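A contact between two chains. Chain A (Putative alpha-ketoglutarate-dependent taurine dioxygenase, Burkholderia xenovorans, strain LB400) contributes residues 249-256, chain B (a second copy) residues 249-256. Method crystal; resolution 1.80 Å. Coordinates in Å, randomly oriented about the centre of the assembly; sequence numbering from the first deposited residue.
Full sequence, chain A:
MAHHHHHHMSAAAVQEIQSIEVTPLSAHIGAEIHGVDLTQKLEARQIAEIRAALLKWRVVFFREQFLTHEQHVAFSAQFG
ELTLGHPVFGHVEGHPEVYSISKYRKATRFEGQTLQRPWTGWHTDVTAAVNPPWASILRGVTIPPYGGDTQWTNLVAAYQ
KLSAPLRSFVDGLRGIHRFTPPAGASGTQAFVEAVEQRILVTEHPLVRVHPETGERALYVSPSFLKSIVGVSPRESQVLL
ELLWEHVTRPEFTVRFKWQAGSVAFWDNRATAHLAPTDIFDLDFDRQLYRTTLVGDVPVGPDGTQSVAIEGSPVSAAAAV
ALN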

# COMPACT_ATOMS: atom_id res chain seq x y z
N ARG A 249 -8.12 -3.68 -2.11
CA ARG A 249 -8.15 -2.25 -2.40
C ARG A 249 -7.50 -1.47 -1.25
O ARG A 249 -7.66 -1.82 -0.08
CB ARG A 249 -9.59 -1.77 -2.64
CG ARG A 249 -10.15 -2.35 -3.94
CD ARG A 249 -11.08 -1.40 -4.67
NE ARG A 249 -12.27 -1.02 -3.90
CZ ARG A 249 -13.49 -1.54 -4.06
NH1 ARG A 249 -14.48 -1.09 -3.31
NH2 ARG A 249 -13.73 -2.50 -4.97
N PRO A 250 -6.72 -0.43 -1.57
CA PRO A 250 -5.92 0.24 -0.53
C PRO A 250 -6.72 0.82 0.62
O PRO A 250 -6.21 0.87 1.75
CB PRO A 250 -5.21 1.37 -1.31
CG PRO A 250 -5.20 0.92 -2.70
CD PRO A 250 -6.42 0.07 -2.92
N GLU A 251 -7.96 1.23 0.37
CA GLU A 251 -8.80 1.76 1.44
C GLU A 251 -9.05 0.74 2.55
O GLU A 251 -9.48 1.14 3.65
CB GLU A 251 -10.14 2.23 0.85
CG GLU A 251 -10.68 1.30 -0.22
CD GLU A 251 -10.39 1.79 -1.65
OE1 GLU A 251 -11.37 2.04 -2.38
OE2 GLU A 251 -9.19 1.92 -2.04
N PHE A 252 -8.84 -0.55 2.30
CA PHE A 252 -9.06 -1.57 3.32
C PHE A 252 -7.78 -1.96 4.05
O PHE A 252 -7.85 -2.77 4.97
CB PHE A 252 -9.69 -2.84 2.71
CG PHE A 252 -11.00 -2.59 1.99
CD1 PHE A 252 -11.99 -1.81 2.57
CD2 PHE A 252 -11.22 -3.12 0.74
CE1 PHE A 252 -13.18 -1.57 1.91
CE2 PHE A 252 -12.41 -2.89 0.06
CZ PHE A 252 -13.40 -2.10 0.66
N THR A 253 -6.63 -1.38 3.70
CA THR A 253 -5.36 -1.92 4.16
C THR A 253 -4.61 -0.97 5.09
O THR A 253 -4.88 0.23 5.15
CB THR A 253 -4.43 -2.27 2.98
OG1 THR A 253 -4.00 -1.06 2.35
CG2 THR A 253 -5.17 -3.14 1.97
N VAL A 254 -3.65 -1.55 5.81
CA VAL A 254 -2.66 -0.80 6.57
C VAL A 254 -1.31 -1.47 6.36
O VAL A 254 -1.23 -2.69 6.22
CB VAL A 254 -3.02 -0.72 8.08
CG1 VAL A 254 -2.94 -2.11 8.76
CG2 VAL A 254 -2.11 0.28 8.80
N ARG A 255 -0.26 -0.66 6.31
CA ARG A 255 1.10 -1.14 6.14
C ARG A 255 1.91 -0.81 7.39
O ARG A 255 1.75 0.27 7.98
CB ARG A 255 1.73 -0.51 4.89
CG ARG A 255 3.15 -0.96 4.56
CD ARG A 255 3.50 -0.53 3.14
NE ARG A 255 4.91 -0.75 2.83
CZ ARG A 255 5.43 -0.60 1.62
NH1 ARG A 255 4.65 -0.25 0.61
NH2 ARG A 255 6.73 -0.82 1.43
N PHE A 256 2.76 -1.75 7.81
CA PHE A 256 3.54 -1.62 9.03
C PHE A 256 5.02 -1.81 8.71
O PHE A 256 5.40 -2.83 8.13
CB PHE A 256 3.08 -2.66 10.06
CG PHE A 256 3.71 -2.53 11.42
CD1 PHE A 256 3.38 -1.46 12.25
CD2 PHE A 256 4.58 -3.50 11.90
CE1 PHE A 256 3.93 -1.36 13.53
CE2 PHE A 256 5.13 -3.40 13.17
CZ PHE A 256 4.81 -2.33 13.99
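Chain B (249-256) RPEFTVRF

When two copies of one chain meet symmetrically through the same segment, each polar motif is made twice, and the contact between residues 249-256 of the two dioxygenase chains is a compact example. The motif is an arginine reaching across to the backbone of its partner. Arg255(B) NH1 donates to Thr253(A) O at 3.2 Å, and Arg255(B) NH2 approaches the same oxygen, Thr253(A) O, at 3.4 Å, so one carbonyl sits at the edge of the guanidinium, near its plane. A third bond runs from Arg255(B) NH1 to Thr253(A) OG1 at 3.3 Å. The reciprocal set follows closely: Arg255(A) NH1 to Thr253(B) O at 3.2 Å, Arg255(A) NH1 to Thr253(B) OG1 at 3.2 Å, and Arg255(A) NH2 to Thr253(B) O at 3.4 Å. All six are weak, with angles of 126° to 148° at the hydrogen, and each set is accompanied by a bridging water.

A water stands beside each of these carbonyls. Water 1 donates to Thr253(A) O at 2.6 Å and to Pro250(A) O at 3.1 Å, while accepting from Arg255(B) NH2 at 3.1 Å. In the second copy of the motif, water 2 accepts from Arg255(A) NH2 at 3.1 Å and lies 2.6 Å from Thr253(B) O.

The acceptors lie where a turn gives way to a strand. In each chain a short 3-10 segment, 250-252, leads into strand 253-256. Thr253(B) N donates to Pro250(B) O at 3.1 Å, as Thr253(A) N does to Pro250(A) O at 3.0 Å. Arg255(A) and Arg255(B) are both extended, with chi1 to chi3 all t, which carries each guanidinium across to the threonine of the other strand, Thr253(B) or Thr253(A).

Strand 253-256 of chain B crosses its counterpart nearly at right angles, at -96°, with the axes 8.7 Å apart at closest approach. This is no shared sheet: side chains span the gap. The nearest CA atoms across the crossing, Arg255(A) CA and Arg255(B) CA, are 7.5 Å apart. Direction alternates along each strand: the CA-to-CB bonds of Thr253(A), Arg255(A), Thr253(B) and Arg255(B) point toward the partner, those of Val254(A) and Val254(B) away.

Packing completes the contact. The aliphatic stems meet at 4.3 Å between Arg255(A) CB and Arg255(B) CD, and Arg255(B) NH1 lies 3.8 Å from Val254(A) CA. Of the 277 Å² buried in total, Arg255(A) and Arg255(B) supply about 200 Å².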

# COMPACT_ATOMS: atom_id res chain seq x y z
N ARG B 249 2.22 -3.37 -8.14
CA ARG B 249 2.61 -4.44 -7.23
C ARG B 249 3.29 -3.84 -5.99
O ARG B 249 4.05 -2.88 -6.10
CB ARG B 249 3.54 -5.45 -7.92
CG ARG B 249 2.74 -6.32 -8.91
CD ARG B 249 3.17 -7.77 -8.90
NE ARG B 249 4.55 -7.93 -9.34
CZ ARG B 249 4.95 -8.06 -10.60
NH1 ARG B 249 6.24 -8.21 -10.86
NH2 ARG B 249 4.06 -8.02 -11.61
N PRO B 250 2.98 -4.37 -4.79
CA PRO B 250 3.49 -3.77 -3.55
C PRO B 250 4.99 -3.62 -3.48
O PRO B 250 5.49 -2.70 -2.82
CB PRO B 250 2.98 -4.73 -2.46
CG PRO B 250 1.81 -5.41 -3.06
CD PRO B 250 2.08 -5.51 -4.54
N GLU B 251 5.74 -4.50 -4.14
CA GLU B 251 7.20 -4.42 -4.09
C GLU B 251 7.73 -3.12 -4.70
O GLU B 251 8.88 -2.76 -4.43
CB GLU B 251 7.81 -5.61 -4.82
CG GLU B 251 7.68 -5.52 -6.33
CD GLU B 251 7.76 -6.87 -7.01
OE1 GLU B 251 6.73 -7.57 -7.07
OE2 GLU B 251 8.86 -7.23 -7.50
N PHE B 252 6.93 -2.43 -5.52
CA PHE B 252 7.38 -1.19 -6.14
C PHE B 252 6.93 0.05 -5.38
O PHE B 252 7.26 1.16 -5.80
CB PHE B 252 6.87 -1.07 -7.60
CG PHE B 252 7.24 -2.24 -8.47
CD1 PHE B 252 8.55 -2.69 -8.53
CD2 PHE B 252 6.27 -2.89 -9.23
CE1 PHE B 252 8.89 -3.78 -9.34
CE2 PHE B 252 6.59 -3.98 -10.03
CZ PHE B 252 7.92 -4.42 -10.08
N THR B 253 6.22 -0.09 -4.25
CA THR B 253 5.51 1.03 -3.66
C THR B 253 6.06 1.42 -2.29
O THR B 253 6.72 0.64 -1.60
CB THR B 253 4.00 0.75 -3.50
OG1 THR B 253 3.79 -0.23 -2.47
CG2 THR B 253 3.41 0.28 -4.82
N VAL B 254 5.75 2.66 -1.90
CA VAL B 254 5.94 3.14 -0.53
C VAL B 254 4.70 3.93 -0.12
O VAL B 254 4.09 4.61 -0.95
CB VAL B 254 7.23 3.98 -0.39
CG1 VAL B 254 7.12 5.30 -1.20
CG2 VAL B 254 7.54 4.26 1.08
N ARG B 255 4.33 3.82 1.15
CA ARG B 255 3.19 4.53 1.72
C ARG B 255 3.68 5.52 2.77
O ARG B 255 4.61 5.22 3.53
CB ARG B 255 2.20 3.52 2.34
CG ARG B 255 0.94 4.12 2.95
CD ARG B 255 -0.05 3.00 3.25
NE ARG B 255 -1.22 3.49 3.96
CZ ARG B 255 -2.34 2.78 4.10
NH1 ARG B 255 -2.43 1.58 3.56
NH2 ARG B 255 -3.37 3.30 4.77
N PHE B 256 3.06 6.70 2.81
CA PHE B 256 3.49 7.81 3.66
C PHE B 256 2.30 8.28 4.49
O PHE B 256 1.26 8.64 3.93
CB PHE B 256 4.03 8.96 2.82
CG PHE B 256 4.63 10.10 3.62
CD1 PHE B 256 5.82 9.93 4.31
CD2 PHE B 256 4.03 11.34 3.62
CE1 PHE B 256 6.38 10.98 5.02
CE2 PHE B 256 4.59 12.40 4.32
CZ PHE B 256 5.77 12.22 5.02
O HOH W 1 -6.28 2.35 4.45
O HOH W 2 7.86 -1.73 -1.28